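Local atomic coordinates of prephenate dehydrogenase (Corynebacterium glutamicum ATCC 13032, PDB entry 3KTD), a protein that probably catalyses the NAD(P)+-dependent oxidation of prephenate, a step toward tyrosine. Residues P184-P189 with H330-G335; P313-H318 with L334-E339; W147-D152 with A180-S185; S102-V107 with H118-S123. One frame throughout, in Å; residues are numbered along the deposited sequence.

Contact 1: P184-P189 with H330-G335; sequences PSRVGP and HAETLG
Segment 184-189 leaves a strand and turns into the first residues of helix 187-214, while 330-335 holds the last turn of helix 324-334 and the glycine that follows it. The backbones come closest at Ser-185 and Glu-332, with CA atoms 5.1 Å apart. Glu-332 carries most of the contact. Its CG is anti to the backbone N (chi1 -176°), and the extended chain reaches Arg-186. The Arg-186 chain bends at chi3 and meets the carboxylate side-on. In this salt bridge Arg-186 NE bonds Glu-332 OE2 at 2.9 Å, and Arg-186 NH2 bonds Glu-332 OE1 at 2.7 Å. Both bonds use syn lone pairs, and both oxygens lie close to the guanidinium plane. The backbone N of Arg-186 gives a third, nearly straight bond to the anti lone pair of Glu-332 OE2 (2.9 Å, 166°). OE2 thus accepts twice from one residue, which fixes the carboxylate and probably keeps it ionised. Arg-186 is the N-cap residue of helix 187-214, so the bridge ties the start of that helix to the end of helix 324-334. The latter closes in a Schellman motif with Gly-335 as C-prime. Pro-189 CG packs against the same carboxylate, 3.4 Å from Glu-332 OE2. Ser-185 OG turns back and donates to Arg-186 O at 2.8 Å. Pro-184 CG packs against Ala-331 CB. Leu-218 of the second subunit packs on Ser-185 and Pro-189.

Contact 2: P313-H318 with L334-E339; sequences PVLRLH and LGARIE
Strands 314-317 and 337-339 run parallel, their short axes 4.8 Å apart at closest approach and inclined by 37°. Backbone bonds alternate along the pair. Arg-337 N donates to Pro-313 O (3.0 Å), and Leu-315 N donates to Arg-337 O (3.1 Å), each nearly along the C=O axis. Glu-339 N then bonds Leu-315 O at 3.2 Å. On one face, Val-314 and Arg-337 lie side by side and point the same way. Arg-337 CG sits between its backbone N and carbonyl carbon (chi1 70°), and the chain runs extended to NE. Val-314 CG2 lies over the centre of one guanidinium face, 3.8 Å above the plane. At the guanidinium edge, a long salt bridge links Arg-337 NH1 to Glu-339 OE2 at 3.5 Å. The other face is apolar. Leu-317 CD1 meets Ile-338 CD1 at 3.6 Å as the two chains cross obliquely. Near the start of the pair, Pro-313 CG rests against Ala-336 CB. The strands are the two ends of a beta-alpha-beta unit, and Leu-315 and Leu-317 pack on its connecting helix 324-334. Trp-168 of helix 162-177 touches Leu-317 and Ile-338, and Ile-338 also pairs through its backbone with Val-182 of strand 181-184.

Contact 3: W147-D152 with A180-S185; sequences WVVTFD and AEVVPS
Four backbone hydrogen bonds zip strand 146-149 to strand 181-184 in parallel. Trp-147 N donates to Glu-181 O (2.9 Å, 168°), and Val-183 N returns a bond to Trp-147 O (3.1 Å). Val-149 N then bonds Val-183 O at 3.1 Å, and Ser-185 N bonds Val-149 O at 3.3 Å. In all four the donor stands above the carbonyl plane, off the lone pairs. Further out, the Asp-152 carboxylate accepts from Val-187 N at the start of helix 187-214, and Glu-181 forms a salt bridge with Arg-312. Apolar groups fill the faces. Val-149 CG2 meets Val-182 CG1 at 3.6 Å, the two chains crossing obliquely. On the same face, Trp-147 CB lies 3.7 Å from Ala-180 CB. Phe-151 stands with CG between its backbone N and carbonyl carbon (chi1 62°). This brings its ring edge to the Pro-184 to Ser-185 peptide, with Phe-151 CE1 3.3 Å from Ser-185 N. The face of Val-149 and Val-182 lies under the connecting helix 162-177 of this beta-alpha-beta unit. Leu-218 and Leu-222 of the second subunit pack on the face of Val-148 and Val-183. Strand 120-125 flanks the pair beyond strand 146-149, and Ile-338 of strand 337-340 bonds Val-182 beyond strand 181-184.

Contact 4: S102-V107 with H118-S123; sequences SVKTAV and HRYVGS
Packing dominates between the two segments, and the polar ends of the touching side chains find their strongest partner in Asp-99, outside both segments. The closest CA atoms, of Lys-104 and Gly-122, are 6.9 Å apart. Val-107 and Tyr-120 form the apolar part. Tyr-120 CG is anti to the backbone N (chi1 171°), which sends the ring toward the first turn of helix 105-113. Val-107 CG1 is also anti to its N and meets the tip of the ring, 3.2 Å from Tyr-120 OH and 3.8 Å from Tyr-120 CZ. The two side chains cross at about a right angle. Within its own segment, one face of the Tyr-120 ring lies over Gly-122 N, which sits 3.5 Å above the plane toward the rim. Lys-104 lies alongside the Gly-122 to Ser-123 backbone. Its chain bends at chi2, chi3 and chi4, and Lys-104 CE lies near Ser-123 O.

The polar interactions converge on Asp-99. Its OD2 forms a salt bridge with Lys-104 NZ, and its OD1 bonds Tyr-120 OH. Ser-123 OG bonds the Asp-99 backbone oxygen. These bends also bring Lys-104 NZ to Val-103 O (3.2 Å), with a further bond to Val-101 O. The carboxylate and carbonyl oxygens probably stabilise the buried ammonium charge. Both segments belong to the beta-alpha-beta unit of strand 97-99, helix 105-113 and strand 120-125, in the predicted Rossmann-type nucleotide-binding domain.

Overall arrangement
Contacts 4 and 3 meet through neighbouring strands 120-125 and 146-149 of the large sheet, their centres 11 Å apart. Thr-150 N bonds Gly-122 O at 2.9 Å where they meet. Contact 3 runs straight into contact 1 through Pro-184 and Ser-185, and Val-187 N bonds Asp-152 OD2 at 2.9 Å. Contacts 1 and 2 share Leu-334 and Gly-335. Contact 2 returns to contact 3 where Ile-338 N meets Val-182 O at 2.7 Å, which joins the C-terminal strand pair to strand 181-184, the outermost strand of the large sheet on that side. Contacts 2 and 4 do not touch, with centres about 20 Å apart. Contacts 1, 2 and 3 reach the second subunit. A bound PEG lies about 9 Å from the Asp-152 side chain.

Contact 1: P184-P189 with H330-G335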
loop_
_atom_site.group_PDB
_atom_site.type_symbol
_atom_site.label_atom_id
_atom_site.label_comp_id
_atom_site.label_asym_id
_atom_site.label_seq_id
_atom_site.Cartn_x
_atom_site.Cartn_y
_atom_site.Cartn_z
ATOM N N PRO A 184 3.939 -24.025 8.960
ATOM C CA PRO A 184 3.800 -24.294 10.372
ATOM C C PRO A 184 4.486 -23.216 11.201
ATOM O O PRO A 184 5.536 -22.715 10.804
ATOM C CB PRO A 184 4.520 -25.622 10.528
ATOM C CG PRO A 184 5.610 -25.549 9.532
ATOM C CD PRO A 184 5.095 -24.727 8.385
ATOM N N SER A 185 3.890 -22.860 12.337
ATOM C CA SER A 185 4.499 -21.890 13.247
ATOM C C SER A 185 3.975 -22.039 14.661
ATOM O O SER A 185 2.821 -22.357 14.859
ATOM C CB SER A 185 4.234 -20.457 12.760
ATOM O OG SER A 185 4.706 -19.498 13.697
ATOM N N ARG A 186 4.823 -21.809 15.651
ATOM C CA ARG A 186 4.346 -21.737 17.028
ATOM C C ARG A 186 3.717 -20.362 17.211
ATOM O O ARG A 186 3.843 -19.487 16.331
ATOM C CB ARG A 186 5.477 -21.976 18.022
ATOM C CG ARG A 186 5.931 -23.420 18.041
ATOM C CD ARG A 186 7.283 -23.602 18.700
ATOM N NE ARG A 186 8.339 -22.859 18.011
ATOM C CZ ARG A 186 9.635 -22.946 18.301
ATOM N NH1 ARG A 186 10.060 -23.758 19.254
ATOM N NH2 ARG A 186 10.510 -22.227 17.621
ATOM N N VAL A 187 3.054 -20.165 18.346
ATOM C CA VAL A 187 2.289 -18.930 18.580
ATOM C C VAL A 187 3.121 -17.641 18.687
ATOM O O VAL A 187 2.679 -16.595 18.237
ATOM C CB VAL A 187 1.387 -19.042 19.827
ATOM C CG1 VAL A 187 0.358 -20.135 19.625
ATOM C CG2 VAL A 187 2.225 -19.271 21.078
ATOM N N GLY A 188 4.309 -17.723 19.277
ATOM C CA GLY A 188 5.160 -16.550 19.475
ATOM C C GLY A 188 5.767 -16.015 18.191
ATOM O O GLY A 188 5.664 -14.819 17.906
ATOM N N PRO A 189 6.433 -16.894 17.421
ATOM C CA PRO A 189 6.985 -16.536 16.123
ATOM C C PRO A 189 5.925 -16.003 15.165
ATOM O O PRO A 189 6.204 -15.088 14.387
ATOM C CB PRO A 189 7.550 -17.862 15.620
ATOM C CG PRO A 189 7.935 -18.569 16.865
ATOM C CD PRO A 189 6.840 -18.252 17.823
ATOM N N HIS A 330 12.194 -26.237 11.679
ATOM C CA HIS A 330 13.016 -25.913 10.524
ATOM C C HIS A 330 12.162 -25.165 9.497
ATOM O O HIS A 330 12.628 -24.221 8.872
ATOM C CB HIS A 330 13.634 -27.201 9.950
ATOM C CG HIS A 330 14.735 -26.974 8.954
ATOM N ND1 HIS A 330 15.038 -27.887 7.963
ATOM C CD2 HIS A 330 15.602 -25.944 8.793
ATOM C CE1 HIS A 330 16.048 -27.432 7.241
ATOM N NE2 HIS A 330 16.404 -26.252 7.720
ATOM N N ALA A 331 10.901 -25.564 9.355
ATOM C CA ALA A 331 9.982 -24.895 8.434
ATOM C C ALA A 331 9.603 -23.508 8.947
ATOM O O ALA A 331 9.453 -22.567 8.162
ATOM C CB ALA A 331 8.741 -25.732 8.232
ATOM N N GLU A 332 9.444 -23.400 10.264
ATOM C CA GLU A 332 9.085 -22.146 10.921
ATOM C C GLU A 332 10.161 -21.081 10.700
ATOM O O GLU A 332 9.854 -19.951 10.327
ATOM C CB GLU A 332 8.901 -22.385 12.421
ATOM C CG GLU A 332 8.421 -21.184 13.235
ATOM C CD GLU A 332 8.666 -21.369 14.731
ATOM O OE1 GLU A 332 9.820 -21.194 15.174
ATOM O OE2 GLU A 332 7.710 -21.683 15.470
ATOM N N THR A 333 11.415 -21.455 10.942
ATOM C CA THR A 333 12.548 -20.549 10.791
ATOM C C THR A 333 12.684 -20.049 9.354
ATOM O O THR A 333 13.046 -18.892 9.108
ATOM C CB THR A 333 13.864 -21.258 11.161
ATOM O OG1 THR A 333 13.699 -21.957 12.402
ATOM C CG2 THR A 333 15.019 -20.247 11.261
ATOM N N LEU A 334 12.393 -20.944 8.417
ATOM C CA LEU A 334 12.539 -20.664 7.002
ATOM C C LEU A 334 11.267 -20.113 6.357
ATOM O O LEU A 334 11.304 -19.630 5.226
ATOM C CB LEU A 334 12.972 -21.942 6.273
ATOM C CG LEU A 334 14.368 -22.484 6.574
ATOM C CD1 LEU A 334 14.569 -23.803 5.854
ATOM C CD2 LEU A 334 15.435 -21.478 6.160
ATOM N N GLY A 335 10.146 -20.171 7.062
ATOM C CA GLY A 335 8.870 -19.774 6.464
ATOM C C GLY A 335 8.494 -20.749 5.357
ATOM O O GLY A 335 7.778 -20.406 4.416
#

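Contact 2: P313-H318 with L334-E339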
loop_
_atom_site.group_PDB
_atom_site.type_symbol
_atom_site.label_atom_id
_atom_site.label_comp_id
_atom_site.label_asym_id
_atom_site.label_seq_id
_atom_site.Cartn_x
_atom_site.Cartn_y
_atom_site.Cartn_z
ATOM N N PRO A 313 10.284 -21.932 0.184
ATOM C CA PRO A 313 10.801 -23.295 0.162
ATOM C C PRO A 313 9.746 -24.283 0.625
ATOM O O PRO A 313 8.785 -23.890 1.275
ATOM C CB PRO A 313 11.979 -23.248 1.139
ATOM C CG PRO A 313 11.734 -22.072 1.990
ATOM C CD PRO A 313 11.032 -21.082 1.129
ATOM N N VAL A 314 9.937 -25.551 0.295
ATOM C CA VAL A 314 8.959 -26.580 0.612
ATOM C C VAL A 314 9.613 -27.800 1.265
ATOM O O VAL A 314 10.455 -28.455 0.661
ATOM C CB VAL A 314 8.167 -26.992 -0.656
ATOM C CG1 VAL A 314 9.102 -27.214 -1.827
ATOM C CG2 VAL A 314 7.317 -28.225 -0.396
ATOM N N LEU A 315 9.231 -28.072 2.512
ATOM C CA LEU A 315 9.681 -29.251 3.243
ATOM C C LEU A 315 8.573 -30.286 3.286
ATOM O O LEU A 315 7.406 -29.950 3.497
ATOM C CB LEU A 315 10.082 -28.901 4.677
ATOM C CG LEU A 315 11.554 -28.576 4.924
ATOM C CD1 LEU A 315 12.105 -27.598 3.881
ATOM C CD2 LEU A 315 11.728 -28.040 6.345
ATOM N N ARG A 316 8.958 -31.547 3.099
ATOM C CA ARG A 316 8.034 -32.679 3.143
ATOM C C ARG A 316 8.167 -33.396 4.483
ATOM O O ARG A 316 9.189 -34.018 4.761
ATOM C CB ARG A 316 8.317 -33.640 1.974
ATOM C CG ARG A 316 7.781 -33.137 0.628
ATOM C CD ARG A 316 8.541 -33.684 -0.582
ATOM N NE ARG A 316 8.567 -35.145 -0.656
ATOM C CZ ARG A 316 9.001 -35.848 -1.707
ATOM N NH1 ARG A 316 9.436 -35.235 -2.808
ATOM N NH2 ARG A 316 8.981 -37.181 -1.666
ATOM N N LEU A 317 7.140 -33.291 5.318
ATOM C CA LEU A 317 7.145 -33.964 6.613
ATOM C C LEU A 317 6.638 -35.381 6.450
ATOM O O LEU A 317 5.867 -35.666 5.543
ATOM C CB LEU A 317 6.255 -33.241 7.620
ATOM C CG LEU A 317 6.455 -31.734 7.757
ATOM C CD1 LEU A 317 5.613 -31.212 8.906
ATOM C CD2 LEU A 317 7.918 -31.392 7.957
ATOM N N HIS A 318 7.076 -36.263 7.339
ATOM C CA HIS A 318 6.609 -37.639 7.359
ATOM C C HIS A 318 6.196 -37.965 8.786
ATOM O O HIS A 318 6.925 -38.655 9.498
ATOM C CB HIS A 318 7.710 -38.598 6.891
ATOM C CG HIS A 318 8.190 -38.340 5.497
ATOM N ND1 HIS A 318 9.236 -37.484 5.216
ATOM C CD2 HIS A 318 7.773 -38.828 4.304
ATOM C CE1 HIS A 318 9.442 -37.456 3.912
ATOM N NE2 HIS A 318 8.567 -38.260 3.335
ATOM N N LEU A 334 12.393 -20.944 8.417
ATOM C CA LEU A 334 12.539 -20.664 7.002
ATOM C C LEU A 334 11.267 -20.113 6.357
ATOM O O LEU A 334 11.304 -19.630 5.226
ATOM C CB LEU A 334 12.972 -21.942 6.273
ATOM C CG LEU A 334 14.368 -22.484 6.574
ATOM C CD1 LEU A 334 14.569 -23.803 5.854
ATOM C CD2 LEU A 334 15.435 -21.478 6.160
ATOM N N GLY A 335 10.146 -20.171 7.062
ATOM C CA GLY A 335 8.870 -19.774 6.464
ATOM C C GLY A 335 8.494 -20.749 5.357
ATOM O O GLY A 335 7.778 -20.406 4.416
ATOM N N ALA A 336 8.988 -21.976 5.471
ATOM C CA ALA A 336 8.727 -22.989 4.465
ATOM C C ALA A 336 7.284 -23.451 4.561
ATOM O O ALA A 336 6.731 -23.536 5.649
ATOM C CB ALA A 336 9.656 -24.160 4.654
ATOM N N ARG A 337 6.668 -23.697 3.411
ATOM C CA ARG A 337 5.360 -24.327 3.372
ATOM C C ARG A 337 5.649 -25.817 3.456
ATOM O O ARG A 337 6.776 -26.231 3.206
ATOM C CB ARG A 337 4.601 -23.979 2.089
ATOM C CG ARG A 337 5.165 -24.594 0.812
ATOM C CD ARG A 337 4.447 -24.102 -0.448
ATOM N NE ARG A 337 4.894 -24.877 -1.605
ATOM C CZ ARG A 337 4.431 -26.082 -1.947
ATOM N NH1 ARG A 337 3.467 -26.678 -1.245
ATOM N NH2 ARG A 337 4.933 -26.702 -3.011
ATOM N N ILE A 338 4.653 -26.621 3.811
ATOM C CA ILE A 338 4.865 -28.063 3.951
ATOM C C ILE A 338 3.856 -28.914 3.191
ATOM O O ILE A 338 2.741 -28.484 2.912
ATOM C CB ILE A 338 4.854 -28.499 5.439
ATOM C CG1 ILE A 338 3.445 -28.415 6.033
ATOM C CG2 ILE A 338 5.822 -27.647 6.254
ATOM C CD1 ILE A 338 3.382 -28.843 7.477
ATOM N N GLU A 339 4.281 -30.126 2.863
ATOM C CA GLU A 339 3.444 -31.129 2.215
ATOM C C GLU A 339 3.692 -32.428 2.971
ATOM O O GLU A 339 4.834 -32.866 3.069
ATOM C CB GLU A 339 3.826 -31.277 0.734
ATOM C CG GLU A 339 3.279 -30.164 -0.207
ATOM C CD GLU A 339 1.790 -30.338 -0.599
ATOM O OE1 GLU A 339 1.244 -31.464 -0.480
ATOM O OE2 GLU A 339 1.168 -29.343 -1.041
#

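Contact 3: W147-D152 with A180-S185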
loop_
_atom_site.group_PDB
_atom_site.type_symbol
_atom_site.label_atom_id
_atom_site.label_comp_id
_atom_site.label_asym_id
_atom_site.label_seq_id
_atom_site.Cartn_x
_atom_site.Cartn_y
_atom_site.Cartn_z
ATOM N N TRP A 147 -1.660 -20.561 4.783
ATOM C CA TRP A 147 -2.525 -20.970 5.885
ATOM C C TRP A 147 -1.587 -21.467 6.976
ATOM O O TRP A 147 -1.005 -22.542 6.854
ATOM C CB TRP A 147 -3.485 -22.079 5.428
ATOM C CG TRP A 147 -4.605 -22.424 6.385
ATOM C CD1 TRP A 147 -4.484 -22.756 7.696
ATOM C CD2 TRP A 147 -6.007 -22.536 6.073
ATOM N NE1 TRP A 147 -5.720 -23.029 8.231
ATOM C CE2 TRP A 147 -6.670 -22.911 7.256
ATOM C CE3 TRP A 147 -6.765 -22.342 4.914
ATOM C CZ2 TRP A 147 -8.054 -23.090 7.322
ATOM C CZ3 TRP A 147 -8.149 -22.530 4.979
ATOM C CH2 TRP A 147 -8.772 -22.892 6.173
ATOM N N VAL A 148 -1.409 -20.677 8.027
ATOM C CA VAL A 148 -0.570 -21.101 9.134
ATOM C C VAL A 148 -1.287 -22.183 9.956
ATOM O O VAL A 148 -2.482 -22.074 10.228
ATOM C CB VAL A 148 -0.191 -19.931 10.059
ATOM C CG1 VAL A 148 0.604 -20.439 11.278
ATOM C CG2 VAL A 148 0.593 -18.874 9.284
ATOM N N VAL A 149 -0.553 -23.233 10.309
ATOM C CA VAL A 149 -1.045 -24.262 11.221
ATOM C C VAL A 149 -0.039 -24.392 12.358
ATOM O O VAL A 149 1.146 -24.599 12.116
ATOM C CB VAL A 149 -1.222 -25.617 10.529
ATOM C CG1 VAL A 149 -1.529 -26.696 11.556
ATOM C CG2 VAL A 149 -2.319 -25.525 9.496
ATOM N N THR A 150 -0.512 -24.276 13.592
ATOM C CA THR A 150 0.366 -24.324 14.752
ATOM C C THR A 150 0.712 -25.744 15.194
ATOM O O THR A 150 0.126 -26.720 14.727
ATOM C CB THR A 150 -0.250 -23.577 15.928
ATOM O OG1 THR A 150 -1.510 -24.180 16.257
ATOM C CG2 THR A 150 -0.444 -22.105 15.568
ATOM N N PHE A 151 1.692 -25.825 16.089
ATOM C CA PHE A 151 2.188 -27.092 16.621
ATOM C C PHE A 151 2.883 -26.919 17.983
ATOM O O PHE A 151 3.826 -27.635 18.295
ATOM C CB PHE A 151 3.154 -27.748 15.612
ATOM C CG PHE A 151 4.396 -26.928 15.315
ATOM C CD1 PHE A 151 4.382 -25.943 14.337
ATOM C CD2 PHE A 151 5.581 -27.162 15.997
ATOM C CE1 PHE A 151 5.525 -25.196 14.061
ATOM C CE2 PHE A 151 6.727 -26.417 15.728
ATOM C CZ PHE A 151 6.699 -25.434 14.762
ATOM N N ASP A 152 2.403 -25.996 18.807
ATOM C CA ASP A 152 3.067 -25.713 20.087
ATOM C C ASP A 152 3.076 -26.924 21.023
ATOM O O ASP A 152 4.049 -27.139 21.750
ATOM C CB ASP A 152 2.413 -24.529 20.812
ATOM C CG ASP A 152 2.401 -23.265 19.980
ATOM O OD1 ASP A 152 1.575 -23.179 19.042
ATOM O OD2 ASP A 152 3.197 -22.350 20.284
ATOM N N ALA A 180 -4.312 -24.237 -0.272
ATOM C CA ALA A 180 -3.458 -23.371 0.539
ATOM C C ALA A 180 -2.042 -23.902 0.641
ATOM O O ALA A 180 -1.759 -25.047 0.311
ATOM C CB ALA A 180 -4.037 -23.178 1.925
ATOM N N GLU A 181 -1.151 -23.028 1.079
ATOM C CA GLU A 181 0.219 -23.390 1.353
ATOM C C GLU A 181 0.324 -23.385 2.871
ATOM O O GLU A 181 0.213 -22.331 3.496
ATOM C CB GLU A 181 1.175 -22.384 0.717
ATOM C CG GLU A 181 1.018 -22.255 -0.809
ATOM C CD GLU A 181 2.107 -21.390 -1.464
ATOM O OE1 GLU A 181 2.893 -20.726 -0.743
ATOM O OE2 GLU A 181 2.171 -21.380 -2.713
ATOM N N VAL A 182 0.489 -24.566 3.468
ATOM C CA VAL A 182 0.517 -24.660 4.921
ATOM C C VAL A 182 1.899 -24.339 5.447
ATOM O O VAL A 182 2.848 -25.025 5.127
ATOM C CB VAL A 182 0.118 -26.047 5.431
ATOM C CG1 VAL A 182 0.143 -26.059 6.958
ATOM C CG2 VAL A 182 -1.264 -26.447 4.903
ATOM N N VAL A 183 1.995 -23.289 6.254
ATOM C CA VAL A 183 3.237 -22.901 6.908
ATOM C C VAL A 183 3.070 -23.191 8.389
ATOM O O VAL A 183 2.159 -22.666 9.016
ATOM C CB VAL A 183 3.511 -21.398 6.759
ATOM C CG1 VAL A 183 4.747 -21.003 7.537
ATOM C CG2 VAL A 183 3.668 -21.047 5.319
ATOM N N PRO A 184 3.939 -24.025 8.960
ATOM C CA PRO A 184 3.800 -24.294 10.372
ATOM C C PRO A 184 4.486 -23.216 11.201
ATOM O O PRO A 184 5.536 -22.715 10.804
ATOM C CB PRO A 184 4.520 -25.622 10.528
ATOM C CG PRO A 184 5.610 -25.549 9.532
ATOM C CD PRO A 184 5.095 -24.727 8.385
ATOM N N SER A 185 3.890 -22.860 12.337
ATOM C CA SER A 185 4.499 -21.890 13.247
ATOM C C SER A 185 3.975 -22.039 14.661
ATOM O O SER A 185 2.821 -22.357 14.859
ATOM C CB SER A 185 4.234 -20.457 12.760
ATOM O OG SER A 185 4.706 -19.498 13.697
#

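Contact 4: S102-V107 with H118-S123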
loop_
_atom_site.group_PDB
_atom_site.type_symbol
_atom_site.label_atom_id
_atom_site.label_comp_id
_atom_site.label_asym_id
_atom_site.label_seq_id
_atom_site.Cartn_x
_atom_site.Cartn_y
_atom_site.Cartn_z
ATOM N N SER A 102 -6.535 -14.032 13.368
ATOM C CA SER A 102 -5.317 -13.259 13.082
ATOM C C SER A 102 -4.235 -13.298 14.157
ATOM O O SER A 102 -3.062 -13.192 13.830
ATOM C CB SER A 102 -5.718 -11.795 12.810
ATOM O OG SER A 102 -6.830 -11.385 13.616
ATOM N N VAL A 103 -4.633 -13.418 15.425
ATOM C CA VAL A 103 -3.701 -13.511 16.557
ATOM C C VAL A 103 -3.846 -14.902 17.161
ATOM O O VAL A 103 -4.947 -15.438 17.212
ATOM C CB VAL A 103 -3.999 -12.442 17.628
ATOM C CG1 VAL A 103 -2.974 -12.495 18.746
ATOM C CG2 VAL A 103 -3.999 -11.070 17.005
ATOM N N LYS A 104 -2.738 -15.481 17.621
ATOM C CA LYS A 104 -2.712 -16.884 18.059
ATOM C C LYS A 104 -2.428 -17.095 19.546
ATOM O O LYS A 104 -2.999 -18.000 20.158
ATOM C CB LYS A 104 -1.690 -17.650 17.219
ATOM C CG LYS A 104 -2.196 -18.006 15.839
ATOM C CD LYS A 104 -3.008 -19.279 15.885
ATOM C CE LYS A 104 -4.274 -19.163 15.102
ATOM N NZ LYS A 104 -5.217 -18.217 15.739
ATOM N N THR A 105 -1.552 -16.288 20.135
ATOM C CA THR A 105 -1.243 -16.453 21.551
ATOM C C THR A 105 -2.493 -16.270 22.404
ATOM O O THR A 105 -2.733 -17.046 23.334
ATOM C CB THR A 105 -0.156 -15.480 22.040
ATOM O OG1 THR A 105 1.072 -15.752 21.359
ATOM C CG2 THR A 105 0.073 -15.620 23.549
ATOM N N ALA A 106 -3.294 -15.256 22.084
ATOM C CA ALA A 106 -4.493 -14.972 22.869
ATOM C C ALA A 106 -5.464 -16.162 22.869
ATOM O O ALA A 106 -6.112 -16.445 23.889
ATOM C CB ALA A 106 -5.174 -13.712 22.363
ATOM N N VAL A 107 -5.545 -16.861 21.739
ATOM C CA VAL A 107 -6.444 -18.009 21.601
ATOM C C VAL A 107 -5.898 -19.215 22.347
ATOM O O VAL A 107 -6.613 -19.840 23.129
ATOM C CB VAL A 107 -6.670 -18.379 20.122
ATOM C CG1 VAL A 107 -7.518 -19.622 19.995
ATOM C CG2 VAL A 107 -7.330 -17.236 19.424
ATOM N N HIS A 118 -5.350 -30.465 24.524
ATOM C CA HIS A 118 -5.186 -31.809 23.972
ATOM C C HIS A 118 -6.059 -32.047 22.726
ATOM O O HIS A 118 -5.902 -33.060 22.061
ATOM C CB HIS A 118 -5.436 -32.881 25.052
ATOM C CG HIS A 118 -4.377 -32.919 26.118
ATOM N ND1 HIS A 118 -4.506 -32.263 27.324
ATOM C CD2 HIS A 118 -3.161 -33.517 26.148
ATOM C CE1 HIS A 118 -3.422 -32.462 28.054
ATOM N NE2 HIS A 118 -2.589 -33.216 27.362
ATOM N N ARG A 119 -6.950 -31.112 22.391
ATOM C CA ARG A 119 -7.828 -31.258 21.212
ATOM C C ARG A 119 -7.763 -30.097 20.200
ATOM O O ARG A 119 -8.531 -30.070 19.243
ATOM C CB ARG A 119 -9.273 -31.411 21.686
ATOM C CG ARG A 119 -9.545 -32.677 22.472
ATOM C CD ARG A 119 -9.555 -33.894 21.562
ATOM N NE ARG A 119 -9.644 -35.142 22.322
ATOM C CZ ARG A 119 -8.606 -35.897 22.685
ATOM N NH1 ARG A 119 -7.359 -35.575 22.347
ATOM N NH2 ARG A 119 -8.820 -36.999 23.384
ATOM N N TYR A 120 -6.822 -29.174 20.389
ATOM C CA TYR A 120 -6.760 -27.933 19.619
ATOM C C TYR A 120 -5.572 -27.832 18.680
ATOM O O TYR A 120 -4.448 -28.177 19.040
ATOM C CB TYR A 120 -6.692 -26.754 20.595
ATOM C CG TYR A 120 -6.413 -25.396 19.974
ATOM C CD1 TYR A 120 -7.313 -24.809 19.088
ATOM C CD2 TYR A 120 -5.277 -24.679 20.316
ATOM C CE1 TYR A 120 -7.069 -23.559 18.543
ATOM C CE2 TYR A 120 -5.025 -23.427 19.781
ATOM C CZ TYR A 120 -5.922 -22.875 18.898
ATOM O OH TYR A 120 -5.659 -21.645 18.363
ATOM N N VAL A 121 -5.829 -27.355 17.470
ATOM C CA VAL A 121 -4.758 -26.993 16.562
ATOM C C VAL A 121 -5.030 -25.597 16.013
ATOM O O VAL A 121 -5.975 -25.383 15.261
ATOM C CB VAL A 121 -4.592 -27.983 15.427
ATOM C CG1 VAL A 121 -3.392 -27.555 14.553
ATOM C CG2 VAL A 121 -4.411 -29.403 15.992
ATOM N N GLY A 122 -4.201 -24.641 16.411
ATOM C CA GLY A 122 -4.347 -23.283 15.936
ATOM C C GLY A 122 -4.142 -23.191 14.437
ATOM O O GLY A 122 -3.329 -23.911 13.855
ATOM N N SER A 123 -4.912 -22.329 13.794
ATOM C CA SER A 123 -4.637 -22.036 12.414
ATOM C C SER A 123 -5.009 -20.607 12.072
ATOM O O SER A 123 -5.807 -19.979 12.749
ATOM C CB SER A 123 -5.357 -23.017 11.509
ATOM O OG SER A 123 -6.592 -22.489 11.081
#